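Local structure of heme oxygenase (Leptospira interrogans, 5KZL) at residues S104-Y110 / N205-E211; A127-V131 / E197-F202; Y55-E59 / Y80-L85. The protein catalyses the oxidative opening of heme, which in heme oxygenases yields biliverdin, carbon monoxide and free iron. The protein carries 1 engineered substitution. The contacts are given in a common frame with arbitrary orientation. Where two conformers were deposited one is given. Residue numbers count along the deposited sequence, not the author numbering.

Contact 1 (S104-Y110 / N205-E211); sequences SVATQDY and NQGIFSE. With HEM (protoporphyrin IX containing Fe), chain B.
This is an antiparallel helix-helix contact in the all-helical heme oxygenase fold, joining the first turns of helix 105-120 to the last turns of helix 188-210. The axes of 105-110 and 205-210 pass 8.5 Å apart at a crossing angle of -163°, with Ala106 CA 5.2 Å from Ile208 CA and Tyr110 CA 8.0 Å from Asn205 CA. Ala106 CB packs 3.5 Å from Gly207 O and 3.8 Å from Ile208 CG2; Ala106 and Gly207 leave little side chain between the backbones here. Ile208 (chi1 p, chi2 t) also sets CD1 4.2 Å from Tyr110 CD2, at the ring edge. Tyr110 takes chi1 t and reaches across the interface, where its OH accepts from Asn205 ND2 at 2.9 Å; Asn205 OD1 is held by Arg132. At the other end, Ser104 (chi1 p) is the N-cap, OG accepting from Thr107 N at 3.1 Å. Glu211 (chi1 m, chi2 t) brackets this first turn: OE1 accepts from Ser104 OG at 2.6 Å and OE2 from Ala106 N at 2.9 Å. Phe209 points its CB away from helix 105-120 and brings CE2 to 3.3 Å from HEM CBB, so helix 188-210 meets a capped helix start while lining the heme pocket.

Contact 2 (A127-V131 / E197-F202); sequences AHSYV and ESKQVF. With HEM (protoporphyrin IX containing Fe), chain B.
The heme pocket borders this buried crossing of helix 125-151 over helix 188-210, and Tyr130, Val131 and Phe202 all belong to the pocket. The axes of 127-131 and 197-202 approach to 8.7 Å at a crossing angle of -53°; Ala127 CA sits 4.7 Å from Ser198 CA and His128 CA 6.5 Å from Val201 CA. Both segments are helical, 127-131 having a wider pi-type turn at 129-131. At the crossing, Ala127 CB meets Glu197 CB at 3.5 Å and Ser198 OG at 3.3 Å, while that hydroxyl bonds to Ile194 O. Val131 (chi1 t) fills the next gap, its CG1 3.7 Å from Val201 CG1 and, as a CH-pi contact, 3.8 Å from the centroid of the Phe202 ring. On the heme side, Phe202 CE1 approaches HEM CMB to 3.4 Å, Val131 O lies 3.5 Å from HEM CHB, and Tyr130 (chi1 t) donates from OH to propionate HEM O1A at 2.7 Å. Away from the heme, Val201 CG2 makes a CH-pi contact 3.4 Å from the His128 ring centroid. His128 (chi1 m) donates from NE2 to Glu197 OE2 at 2.8 Å and Arg113 salt-bridges OE1, so the carboxylate's charge is compensated within the packed core.

Contact 3 (Y55-E59 / Y80-L85); sequences YESME and YRKNAL
Hydrogen bonds from the start of helix 82-93 to Glu59 on helix 41-64 dominate this contact. Tyr80 is extended (phi/psi -50/136) and Arg81 turns (-115/-17) into the helix that begins at Lys82; Glu56 CA lies 5.4 Å from Lys82 CA and Glu59 CA 6.8 Å from Tyr80 CA. Glu59 (chi1 m, chi2 t) directs its carboxylate at two successive backbone amides: OE2 accepts from Arg81 N at 2.8 Å and OE1 from Lys82 N at 2.9 Å. Tyr133 of helix 125-151 also bonds to Glu59 OE2. A water bridge adds a second polar link, donating to Glu56 OE2 at 2.7 Å and accepting from Lys82 NZ at 2.8 Å. The Tyr55 OH is hydrogen-bonded to Asp136 and Arg132, and the Arg81 guanidinium leads away to the carbonyls of Phe161 and Glu163. Two CH-pi contacts form: Glu59 CG lies over the Tyr80 ring, 3.9 Å from its centroid, and Arg81 CB over the Tyr55 ring (chi1 m), 3.9 Å from its centroid. Apolar packing completes the interface, with Tyr55 CD2 3.6 Å from Leu85 CD1. The chemistry implies that a carboxylate from a neighbouring helix satisfies amides at a helix start, where the helix dipole favours negative charge.

In the fold
Contacts 1 and 2 share helix 188-210, and their centres are about 14 Å apart; contact 2 is nested in the chain loop that contact 1 closes. They meet where Tyr110 OH lies 3.3 Å from Val201 CG1 and Tyr110 CE1 lies 4.2 Å from His128 ND1. Both touch the heme, whose FE is bound by the O of water 1 at 2.3 Å. Contact 3 closes before either opens and lies on the opposite side of the chain's centre from contact 2, about 16 Å between centres; these two touch by packing, His128 O lying 3.7 Å from Met58 SD. Contact 3 is also about 16 Å from contact 1, centre to centre, and the Tyr55 side chain is about 8 Å from the heme.

Contact 1 (S104-Y110 / N205-E211)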
loop_
_atom_site.group_PDB
_atom_site.type_symbol
_atom_site.label_atom_id
_atom_site.label_comp_id
_atom_site.label_asym_id
_atom_site.label_seq_id
_atom_site.Cartn_x
_atom_site.Cartn_y
_atom_site.Cartn_z
ATOM N N SER A 104 -5.940 -11.826 9.371
ATOM C CA SER A 104 -6.902 -12.652 8.651
ATOM C C SER A 104 -6.155 -13.615 7.696
ATOM O O SER A 104 -4.961 -13.416 7.437
ATOM C CB SER A 104 -7.834 -11.761 7.840
ATOM O OG SER A 104 -7.172 -11.277 6.680
ATOM N N VAL A 105 -6.863 -14.639 7.166
ATOM C CA VAL A 105 -6.328 -15.604 6.201
ATOM C C VAL A 105 -5.666 -14.876 4.984
ATOM O O VAL A 105 -4.503 -15.145 4.661
ATOM C CB VAL A 105 -7.433 -16.627 5.774
ATOM C CG1 VAL A 105 -7.035 -17.409 4.522
ATOM C CG2 VAL A 105 -7.753 -17.585 6.919
ATOM N N ALA A 106 -6.403 -13.957 4.334
ATOM C CA ALA A 106 -5.899 -13.219 3.168
ATOM C C ALA A 106 -4.731 -12.315 3.546
ATOM O O ALA A 106 -3.831 -12.152 2.732
ATOM C CB ALA A 106 -7.004 -12.402 2.525
ATOM N N THR A 107 -4.726 -11.764 4.791
ATOM C CA THR A 107 -3.638 -10.911 5.281
ATOM C C THR A 107 -2.364 -11.768 5.436
ATOM O O THR A 107 -1.291 -11.349 5.007
ATOM C CB THR A 107 -4.040 -10.182 6.568
ATOM O OG1 THR A 107 -5.154 -9.331 6.282
ATOM C CG2 THR A 107 -2.896 -9.340 7.154
ATOM N N GLN A 108 -2.501 -12.963 6.025
ATOM C CA GLN A 108 -1.400 -13.926 6.211
ATOM C C GLN A 108 -0.744 -14.361 4.890
ATOM O O GLN A 108 0.479 -14.515 4.832
ATOM C CB GLN A 108 -1.916 -15.171 6.968
ATOM C CG GLN A 108 -2.143 -14.937 8.456
ATOM C CD GLN A 108 -2.734 -16.172 9.090
ATOM O OE1 GLN A 108 -2.251 -17.288 8.882
ATOM N NE2 GLN A 108 -3.816 -16.009 9.850
ATOM N N ASP A 109 -1.553 -14.574 3.841
ATOM C CA ASP A 109 -1.030 -14.980 2.547
ATOM C C ASP A 109 -0.259 -13.847 1.897
ATOM O O ASP A 109 0.757 -14.090 1.241
ATOM C CB ASP A 109 -2.152 -15.488 1.654
ATOM C CG ASP A 109 -2.766 -16.797 2.150
ATOM O OD1 ASP A 109 -2.132 -17.476 3.009
ATOM O OD2 ASP A 109 -3.848 -17.152 1.672
ATOM N N TYR A 110 -0.724 -12.610 2.123
ATOM C CA TYR A 110 -0.100 -11.392 1.603
ATOM C C TYR A 110 1.256 -11.208 2.300
ATOM O O TYR A 110 2.262 -11.116 1.607
ATOM C CB TYR A 110 -1.050 -10.182 1.813
ATOM C CG TYR A 110 -0.766 -8.896 1.046
ATOM C CD1 TYR A 110 0.512 -8.610 0.557
ATOM C CD2 TYR A 110 -1.754 -7.927 0.887
ATOM C CE1 TYR A 110 0.787 -7.404 -0.095
ATOM C CE2 TYR A 110 -1.490 -6.721 0.241
ATOM C CZ TYR A 110 -0.223 -6.471 -0.261
ATOM O OH TYR A 110 0.048 -5.252 -0.839
ATOM N N ASN A 205 -4.323 -7.580 -2.711
ATOM C CA ASN A 205 -5.164 -6.506 -2.167
ATOM C C ASN A 205 -6.637 -6.817 -2.373
ATOM O O ASN A 205 -7.420 -6.616 -1.452
ATOM C CB ASN A 205 -4.792 -5.155 -2.787
ATOM C CG ASN A 205 -3.608 -4.571 -2.076
ATOM O OD1 ASN A 205 -3.765 -3.896 -1.060
ATOM N ND2 ASN A 205 -2.400 -4.987 -2.463
ATOM N N GLN A 206 -7.021 -7.351 -3.567
ATOM C CA GLN A 206 -8.408 -7.771 -3.839
ATOM C C GLN A 206 -8.812 -8.858 -2.826
ATOM O O GLN A 206 -9.951 -8.862 -2.358
ATOM C CB GLN A 206 -8.558 -8.330 -5.266
ATOM C CG GLN A 206 -8.270 -7.316 -6.367
ATOM C CD GLN A 206 -8.529 -7.828 -7.773
ATOM O OE1 GLN A 206 -9.545 -8.480 -8.051
ATOM N NE2 GLN A 206 -7.643 -7.476 -8.712
ATOM N N GLY A 207 -7.861 -9.735 -2.489
ATOM C CA GLY A 207 -8.042 -10.810 -1.514
ATOM C C GLY A 207 -8.395 -10.314 -0.124
ATOM O O GLY A 207 -9.350 -10.802 0.487
ATOM N N ILE A 208 -7.670 -9.307 0.376
ATOM C CA ILE A 208 -7.973 -8.740 1.697
ATOM C C ILE A 208 -9.298 -7.953 1.651
ATOM O O ILE A 208 -10.076 -8.046 2.594
ATOM C CB ILE A 208 -6.800 -7.942 2.357
ATOM C CG1 ILE A 208 -6.367 -6.737 1.524
ATOM C CG2 ILE A 208 -5.612 -8.860 2.687
ATOM C CD1 ILE A 208 -5.230 -5.864 2.127
ATOM N N PHE A 209 -9.598 -7.257 0.529
ATOM C CA PHE A 209 -10.855 -6.513 0.383
ATOM C C PHE A 209 -12.070 -7.443 0.335
ATOM O O PHE A 209 -13.147 -7.076 0.850
ATOM C CB PHE A 209 -10.834 -5.540 -0.812
ATOM C CG PHE A 209 -9.789 -4.435 -0.793
ATOM C CD1 PHE A 209 -9.275 -3.953 0.409
ATOM C CD2 PHE A 209 -9.339 -3.867 -1.975
ATOM C CE1 PHE A 209 -8.307 -2.941 0.421
ATOM C CE2 PHE A 209 -8.386 -2.841 -1.960
ATOM C CZ PHE A 209 -7.874 -2.390 -0.766
ATOM N N SER A 210 -11.872 -8.655 -0.260
ATOM C CA SER A 210 -12.884 -9.715 -0.408
ATOM C C SER A 210 -13.412 -10.190 0.940
ATOM O O SER A 210 -14.519 -10.711 1.017
ATOM C CB SER A 210 -12.301 -10.908 -1.167
ATOM O OG SER A 210 -11.712 -11.864 -0.300
ATOM N N GLU A 211 -12.601 -10.054 1.994
ATOM C CA GLU A 211 -12.970 -10.510 3.335
ATOM C C GLU A 211 -13.909 -9.596 4.091
ATOM O O GLU A 211 -14.539 -10.039 5.053
ATOM C CB GLU A 211 -11.719 -10.694 4.173
ATOM C CG GLU A 211 -10.905 -11.905 3.797
ATOM C CD GLU A 211 -9.625 -12.024 4.591
ATOM O OE1 GLU A 211 -9.032 -10.967 4.911
ATOM O OE2 GLU A 211 -9.164 -13.168 4.805
HETATM C CHA HEM B . -3.331 5.816 -8.881
HETATM C CHB HEM B . -2.977 1.675 -6.597
HETATM C CHC HEM B . -7.578 2.079 -5.366
HETATM C CHD HEM B . -7.581 6.510 -6.849
HETATM C C1A HEM B . -2.850 4.666 -8.357
HETATM C C2A HEM B . -1.537 4.159 -8.629
HETATM C C3A HEM B . -1.457 2.986 -8.008
HETATM C C4A HEM B . -2.664 2.769 -7.344
HETATM C CMA HEM B . -0.292 2.078 -7.956
HETATM C CAA HEM B . -0.449 4.809 -9.447
HETATM C CBA HEM B . -0.648 4.631 -10.969
HETATM C CGA HEM B . 0.524 5.146 -11.695
HETATM O O1A HEM B . 1.189 4.418 -12.367
HETATM O O2A HEM B . 0.797 6.329 -11.579
HETATM C C1B HEM B . -4.224 1.393 -6.065
HETATM C C2B HEM B . -4.560 0.137 -5.413
HETATM C C3B HEM B . -5.858 0.274 -5.080
HETATM C C4B HEM B . -6.297 1.600 -5.539
HETATM C CMB HEM B . -3.677 -1.029 -5.125
HETATM C CAB HEM B . -6.732 -0.620 -4.431
HETATM C CBB HEM B . -6.321 -1.781 -4.358
HETATM C C1C HEM B . -7.984 3.358 -5.504
HETATM C C2C HEM B . -9.145 3.945 -4.930
HETATM C C3C HEM B . -9.124 5.220 -5.358
HETATM C C4C HEM B . -7.940 5.412 -6.155
HETATM C CMC HEM B . -10.171 3.264 -4.025
HETATM C CAC HEM B . -10.136 6.199 -5.034
HETATM C CBC HEM B . -9.885 7.441 -5.122
HETATM C C1D HEM B . -6.448 6.647 -7.625
HETATM C C2D HEM B . -6.153 7.869 -8.416
HETATM C C3D HEM B . -4.969 7.682 -8.942
HETATM C C4D HEM B . -4.538 6.345 -8.507
HETATM C CMD HEM B . -6.999 9.089 -8.518
HETATM C CAD HEM B . -4.259 8.638 -9.860
HETATM C CBD HEM B . -3.667 9.810 -9.171
HETATM C CGD HEM B . -2.945 10.735 -10.096
HETATM O O1D HEM B . -2.623 10.396 -11.171
HETATM O O2D HEM B . -2.691 11.828 -9.690
HETATM N NA HEM B . -3.478 3.757 -7.604
HETATM N NB HEM B . -5.293 2.111 -6.108
HETATM N NC HEM B . -7.337 4.257 -6.211
HETATM N ND HEM B . -5.448 5.798 -7.721
HETATM FE FE HEM B . -5.392 4.015 -6.949
HETATM O O HOH W 1 -4.714 4.926 -4.974
#

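Contact 2 (A127-V131 / E197-F202)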
loop_
_atom_site.group_PDB
_atom_site.type_symbol
_atom_site.label_atom_id
_atom_site.label_comp_id
_atom_site.label_asym_id
_atom_site.label_seq_id
_atom_site.Cartn_x
_atom_site.Cartn_y
_atom_site.Cartn_z
ATOM N N ALA A 127 7.826 -3.835 -6.875
ATOM C CA ALA A 127 6.409 -4.000 -7.247
ATOM C C ALA A 127 5.474 -3.685 -6.081
ATOM O O ALA A 127 4.442 -3.049 -6.271
ATOM C CB ALA A 127 6.148 -5.411 -7.720
ATOM N N HIS A 128 5.858 -4.110 -4.889
ATOM C CA HIS A 128 5.148 -3.897 -3.640
ATOM C C HIS A 128 5.130 -2.410 -3.265
ATOM O O HIS A 128 4.064 -1.872 -2.949
ATOM C CB HIS A 128 5.774 -4.797 -2.573
ATOM C CG HIS A 128 5.428 -6.245 -2.780
ATOM N ND1 HIS A 128 4.433 -6.858 -2.050
ATOM C CD2 HIS A 128 5.909 -7.132 -3.688
ATOM C CE1 HIS A 128 4.378 -8.108 -2.480
ATOM N NE2 HIS A 128 5.231 -8.318 -3.484
ATOM N N SER A 129 6.305 -1.750 -3.348
ATOM C CA SER A 129 6.460 -0.308 -3.165
ATOM C C SER A 129 5.537 0.442 -4.177
ATOM O O SER A 129 4.727 1.260 -3.760
ATOM C CB SER A 129 7.913 0.090 -3.387
ATOM O OG SER A 129 7.980 1.501 -3.465
ATOM N N TYR A 130 5.617 0.118 -5.479
ATOM C CA TYR A 130 4.772 0.745 -6.507
ATOM C C TYR A 130 3.267 0.620 -6.216
ATOM O O TYR A 130 2.566 1.633 -6.140
ATOM C CB TYR A 130 5.096 0.188 -7.927
ATOM C CG TYR A 130 4.078 0.599 -8.981
ATOM C CD1 TYR A 130 4.121 1.861 -9.569
ATOM C CD2 TYR A 130 3.065 -0.271 -9.380
ATOM C CE1 TYR A 130 3.166 2.255 -10.517
ATOM C CE2 TYR A 130 2.085 0.126 -10.296
ATOM C CZ TYR A 130 2.168 1.372 -10.898
ATOM O OH TYR A 130 1.203 1.758 -11.806
ATOM N N VAL A 131 2.766 -0.616 -6.115
ATOM C CA VAL A 131 1.337 -0.886 -5.969
ATOM C C VAL A 131 0.779 -0.223 -4.735
ATOM O O VAL A 131 -0.200 0.498 -4.848
ATOM C CB VAL A 131 0.970 -2.393 -6.056
ATOM C CG1 VAL A 131 -0.525 -2.591 -5.857
ATOM C CG2 VAL A 131 1.397 -2.976 -7.399
ATOM N N GLU A 197 4.939 -9.259 -10.739
ATOM C CA GLU A 197 4.774 -9.128 -9.286
ATOM C C GLU A 197 3.697 -8.093 -8.921
ATOM O O GLU A 197 2.850 -8.380 -8.069
ATOM C CB GLU A 197 6.100 -8.857 -8.566
ATOM C CG GLU A 197 6.012 -8.996 -7.035
ATOM C CD GLU A 197 5.644 -10.367 -6.484
ATOM O OE1 GLU A 197 5.676 -11.345 -7.263
ATOM O OE2 GLU A 197 5.327 -10.466 -5.275
ATOM N N SER A 198 3.685 -6.946 -9.614
ATOM C CA SER A 198 2.700 -5.877 -9.390
ATOM C C SER A 198 1.272 -6.416 -9.568
ATOM O O SER A 198 0.404 -6.144 -8.741
ATOM C CB SER A 198 2.965 -4.697 -10.321
ATOM O OG SER A 198 4.258 -4.165 -10.088
ATOM N N LYS A 199 1.046 -7.223 -10.621
ATOM C CA LYS A 199 -0.269 -7.846 -10.842
ATOM C C LYS A 199 -0.687 -8.745 -9.672
ATOM O O LYS A 199 -1.858 -8.710 -9.249
ATOM C CB LYS A 199 -0.272 -8.628 -12.149
ATOM C CG LYS A 199 -0.168 -7.717 -13.365
ATOM C CD LYS A 199 -0.022 -8.547 -14.624
ATOM C CE LYS A 199 0.051 -7.676 -15.840
ATOM N NZ LYS A 199 -1.308 -7.384 -16.361
ATOM N N GLN A 200 0.280 -9.512 -9.125
ATOM C CA GLN A 200 0.080 -10.399 -7.976
ATOM C C GLN A 200 -0.295 -9.567 -6.748
ATOM O O GLN A 200 -1.207 -9.945 -6.004
ATOM C CB GLN A 200 1.381 -11.173 -7.677
ATOM C CG GLN A 200 1.373 -12.636 -8.065
ATOM C CD GLN A 200 0.246 -13.397 -7.432
ATOM O OE1 GLN A 200 0.223 -13.710 -6.229
ATOM N NE2 GLN A 200 -0.730 -13.657 -8.240
ATOM N N VAL A 201 0.382 -8.430 -6.558
ATOM C CA VAL A 201 0.106 -7.525 -5.421
ATOM C C VAL A 201 -1.331 -7.011 -5.533
ATOM O O VAL A 201 -2.036 -7.039 -4.526
ATOM C CB VAL A 201 1.126 -6.360 -5.259
ATOM C CG1 VAL A 201 0.814 -5.522 -4.018
ATOM C CG2 VAL A 201 2.552 -6.883 -5.181
ATOM N N PHE A 202 -1.773 -6.566 -6.738
ATOM C CA PHE A 202 -3.161 -6.109 -6.895
ATOM C C PHE A 202 -4.118 -7.222 -6.485
ATOM O O PHE A 202 -5.080 -6.958 -5.767
ATOM C CB PHE A 202 -3.482 -5.640 -8.335
ATOM C CG PHE A 202 -3.178 -4.181 -8.591
ATOM C CD1 PHE A 202 -4.056 -3.182 -8.173
ATOM C CD2 PHE A 202 -2.027 -3.804 -9.275
ATOM C CE1 PHE A 202 -3.758 -1.827 -8.396
ATOM C CE2 PHE A 202 -1.734 -2.458 -9.505
ATOM C CZ PHE A 202 -2.586 -1.476 -9.052
HETATM C CHA HEM B . -3.331 5.816 -8.881
HETATM C CHB HEM B . -2.977 1.675 -6.597
HETATM C CHC HEM B . -7.578 2.079 -5.366
HETATM C CHD HEM B . -7.581 6.510 -6.849
HETATM C C1A HEM B . -2.850 4.666 -8.357
HETATM C C2A HEM B . -1.537 4.159 -8.629
HETATM C C3A HEM B . -1.457 2.986 -8.008
HETATM C C4A HEM B . -2.664 2.769 -7.344
HETATM C CMA HEM B . -0.292 2.078 -7.956
HETATM C CAA HEM B . -0.449 4.809 -9.447
HETATM C CBA HEM B . -0.648 4.631 -10.969
HETATM C CGA HEM B . 0.524 5.146 -11.695
HETATM O O1A HEM B . 1.189 4.418 -12.367
HETATM O O2A HEM B . 0.797 6.329 -11.579
HETATM C C1B HEM B . -4.224 1.393 -6.065
HETATM C C2B HEM B . -4.560 0.137 -5.413
HETATM C C3B HEM B . -5.858 0.274 -5.080
HETATM C C4B HEM B . -6.297 1.600 -5.539
HETATM C CMB HEM B . -3.677 -1.029 -5.125
HETATM C CAB HEM B . -6.732 -0.620 -4.431
HETATM C CBB HEM B . -6.321 -1.781 -4.358
HETATM C C1C HEM B . -7.984 3.358 -5.504
HETATM C C2C HEM B . -9.145 3.945 -4.930
HETATM C C3C HEM B . -9.124 5.220 -5.358
HETATM C C4C HEM B . -7.940 5.412 -6.155
HETATM C CMC HEM B . -10.171 3.264 -4.025
HETATM C CAC HEM B . -10.136 6.199 -5.034
HETATM C CBC HEM B . -9.885 7.441 -5.122
HETATM C C1D HEM B . -6.448 6.647 -7.625
HETATM C C2D HEM B . -6.153 7.869 -8.416
HETATM C C3D HEM B . -4.969 7.682 -8.942
HETATM C C4D HEM B . -4.538 6.345 -8.507
HETATM C CMD HEM B . -6.999 9.089 -8.518
HETATM C CAD HEM B . -4.259 8.638 -9.860
HETATM C CBD HEM B . -3.667 9.810 -9.171
HETATM C CGD HEM B . -2.945 10.735 -10.096
HETATM O O1D HEM B . -2.623 10.396 -11.171
HETATM O O2D HEM B . -2.691 11.828 -9.690
HETATM N NA HEM B . -3.478 3.757 -7.604
HETATM N NB HEM B . -5.293 2.111 -6.108
HETATM N NC HEM B . -7.337 4.257 -6.211
HETATM N ND HEM B . -5.448 5.798 -7.721
HETATM FE FE HEM B . -5.392 4.015 -6.949
HETATM O O HOH W 1 -4.714 4.926 -4.974
#

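Contact 3 (Y55-E59 / Y80-L85)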
loop_
_atom_site.group_PDB
_atom_site.type_symbol
_atom_site.label_atom_id
_atom_site.label_comp_id
_atom_site.label_asym_id
_atom_site.label_seq_id
_atom_site.Cartn_x
_atom_site.Cartn_y
_atom_site.Cartn_z
ATOM N N TYR A 55 1.809 -3.560 5.780
ATOM C CA TYR A 55 2.854 -2.534 5.822
ATOM C C TYR A 55 3.937 -2.841 6.843
ATOM O O TYR A 55 5.081 -2.537 6.568
ATOM C CB TYR A 55 2.244 -1.146 6.036
ATOM C CG TYR A 55 1.540 -0.608 4.809
ATOM C CD1 TYR A 55 2.231 0.128 3.855
ATOM C CD2 TYR A 55 0.179 -0.822 4.611
ATOM C CE1 TYR A 55 1.585 0.651 2.732
ATOM C CE2 TYR A 55 -0.485 -0.288 3.501
ATOM C CZ TYR A 55 0.228 0.441 2.565
ATOM O OH TYR A 55 -0.406 0.958 1.473
ATOM N N GLU A 56 3.605 -3.444 8.000
ATOM C CA GLU A 56 4.614 -3.839 8.992
ATOM C C GLU A 56 5.628 -4.770 8.327
ATOM O O GLU A 56 6.832 -4.552 8.462
ATOM C CB GLU A 56 3.961 -4.531 10.196
ATOM C CG GLU A 56 4.949 -5.202 11.139
ATOM C CD GLU A 56 4.287 -5.913 12.300
ATOM O OE1 GLU A 56 3.461 -6.823 12.059
ATOM O OE2 GLU A 56 4.594 -5.551 13.457
ATOM N N SER A 57 5.144 -5.790 7.597
ATOM C CA SER A 57 5.990 -6.760 6.884
ATOM C C SER A 57 6.759 -6.091 5.741
ATOM O O SER A 57 7.980 -6.250 5.652
ATOM C CB SER A 57 5.153 -7.907 6.337
ATOM O OG SER A 57 6.027 -8.859 5.743
ATOM N N MET A 58 6.042 -5.327 4.870
ATOM C CA MET A 58 6.704 -4.653 3.764
ATOM C C MET A 58 7.834 -3.749 4.256
ATOM O O MET A 58 8.924 -3.807 3.677
ATOM C CB MET A 58 5.682 -3.915 2.890
ATOM C CG MET A 58 6.305 -3.232 1.696
ATOM S SD MET A 58 5.105 -2.674 0.478
ATOM C CE MET A 58 4.255 -1.468 1.383
ATOM N N GLU A 59 7.615 -2.980 5.352
ATOM C CA GLU A 59 8.618 -2.070 5.925
ATOM C C GLU A 59 9.744 -2.828 6.602
ATOM O O GLU A 59 10.901 -2.419 6.477
ATOM C CB GLU A 59 7.967 -0.999 6.807
ATOM C CG GLU A 59 7.078 -0.161 5.885
ATOM C CD GLU A 59 5.901 0.676 6.349
ATOM O OE1 GLU A 59 5.768 0.946 7.562
ATOM O OE2 GLU A 59 5.152 1.141 5.460
ATOM N N TYR A 80 6.577 5.240 4.538
ATOM C CA TYR A 80 6.183 4.222 5.533
ATOM C C TYR A 80 4.861 4.553 6.209
ATOM O O TYR A 80 4.604 5.720 6.558
ATOM C CB TYR A 80 7.292 3.926 6.545
ATOM C CG TYR A 80 8.551 3.285 5.992
ATOM C CD1 TYR A 80 8.633 2.879 4.656
ATOM C CD2 TYR A 80 9.657 3.068 6.810
ATOM C CE1 TYR A 80 9.795 2.290 4.151
ATOM C CE2 TYR A 80 10.821 2.479 6.317
ATOM C CZ TYR A 80 10.895 2.119 4.982
ATOM O OH TYR A 80 12.034 1.516 4.529
ATOM N N ARG A 81 4.009 3.516 6.340
ATOM C CA ARG A 81 2.626 3.616 6.820
ATOM C C ARG A 81 2.334 2.925 8.132
ATOM O O ARG A 81 1.285 3.211 8.717
ATOM C CB ARG A 81 1.647 3.083 5.732
ATOM C CG ARG A 81 1.721 3.743 4.332
ATOM C CD ARG A 81 1.214 5.176 4.299
ATOM N NE ARG A 81 2.199 6.133 4.821
ATOM C CZ ARG A 81 1.891 7.317 5.347
ATOM N NH1 ARG A 81 2.849 8.125 5.790
ATOM N NH2 ARG A 81 0.630 7.716 5.403
ATOM N N LYS A 82 3.214 1.996 8.596
ATOM C CA LYS A 82 2.964 1.212 9.818
ATOM C C LYS A 82 2.541 2.080 11.017
ATOM O O LYS A 82 1.529 1.774 11.658
ATOM C CB LYS A 82 4.185 0.334 10.171
ATOM C CG LYS A 82 4.103 -0.458 11.472
ATOM C CD LYS A 82 5.477 -0.978 11.839
ATOM C CE LYS A 82 5.716 -0.913 13.321
ATOM N NZ LYS A 82 7.106 -1.304 13.665
ATOM N N ASN A 83 3.281 3.173 11.281
ATOM C CA ASN A 83 2.967 4.054 12.419
ATOM C C ASN A 83 1.687 4.862 12.225
ATOM O O ASN A 83 0.944 5.058 13.185
ATOM C CB ASN A 83 4.148 4.949 12.767
ATOM C CG ASN A 83 5.321 4.181 13.346
ATOM O OD1 ASN A 83 5.179 3.162 14.029
ATOM N ND2 ASN A 83 6.511 4.685 13.122
ATOM N N ALA A 84 1.405 5.285 10.989
ATOM C CA ALA A 84 0.169 6.010 10.650
ATOM C C ALA A 84 -1.021 5.074 10.903
ATOM O O ALA A 84 -2.001 5.493 11.527
ATOM C CB ALA A 84 0.190 6.448 9.193
ATOM N N LEU A 85 -0.899 3.791 10.480
ATOM C CA LEU A 85 -1.919 2.755 10.685
ATOM C C LEU A 85 -2.192 2.495 12.164
ATOM O O LEU A 85 -3.361 2.475 12.566
ATOM C CB LEU A 85 -1.568 1.468 9.918
ATOM C CG LEU A 85 -1.818 1.622 8.409
ATOM C CD1 LEU A 85 -1.059 0.621 7.611
ATOM C CD2 LEU A 85 -3.314 1.560 8.079
HETATM O O HOH W 2 6.635 -4.015 14.312
#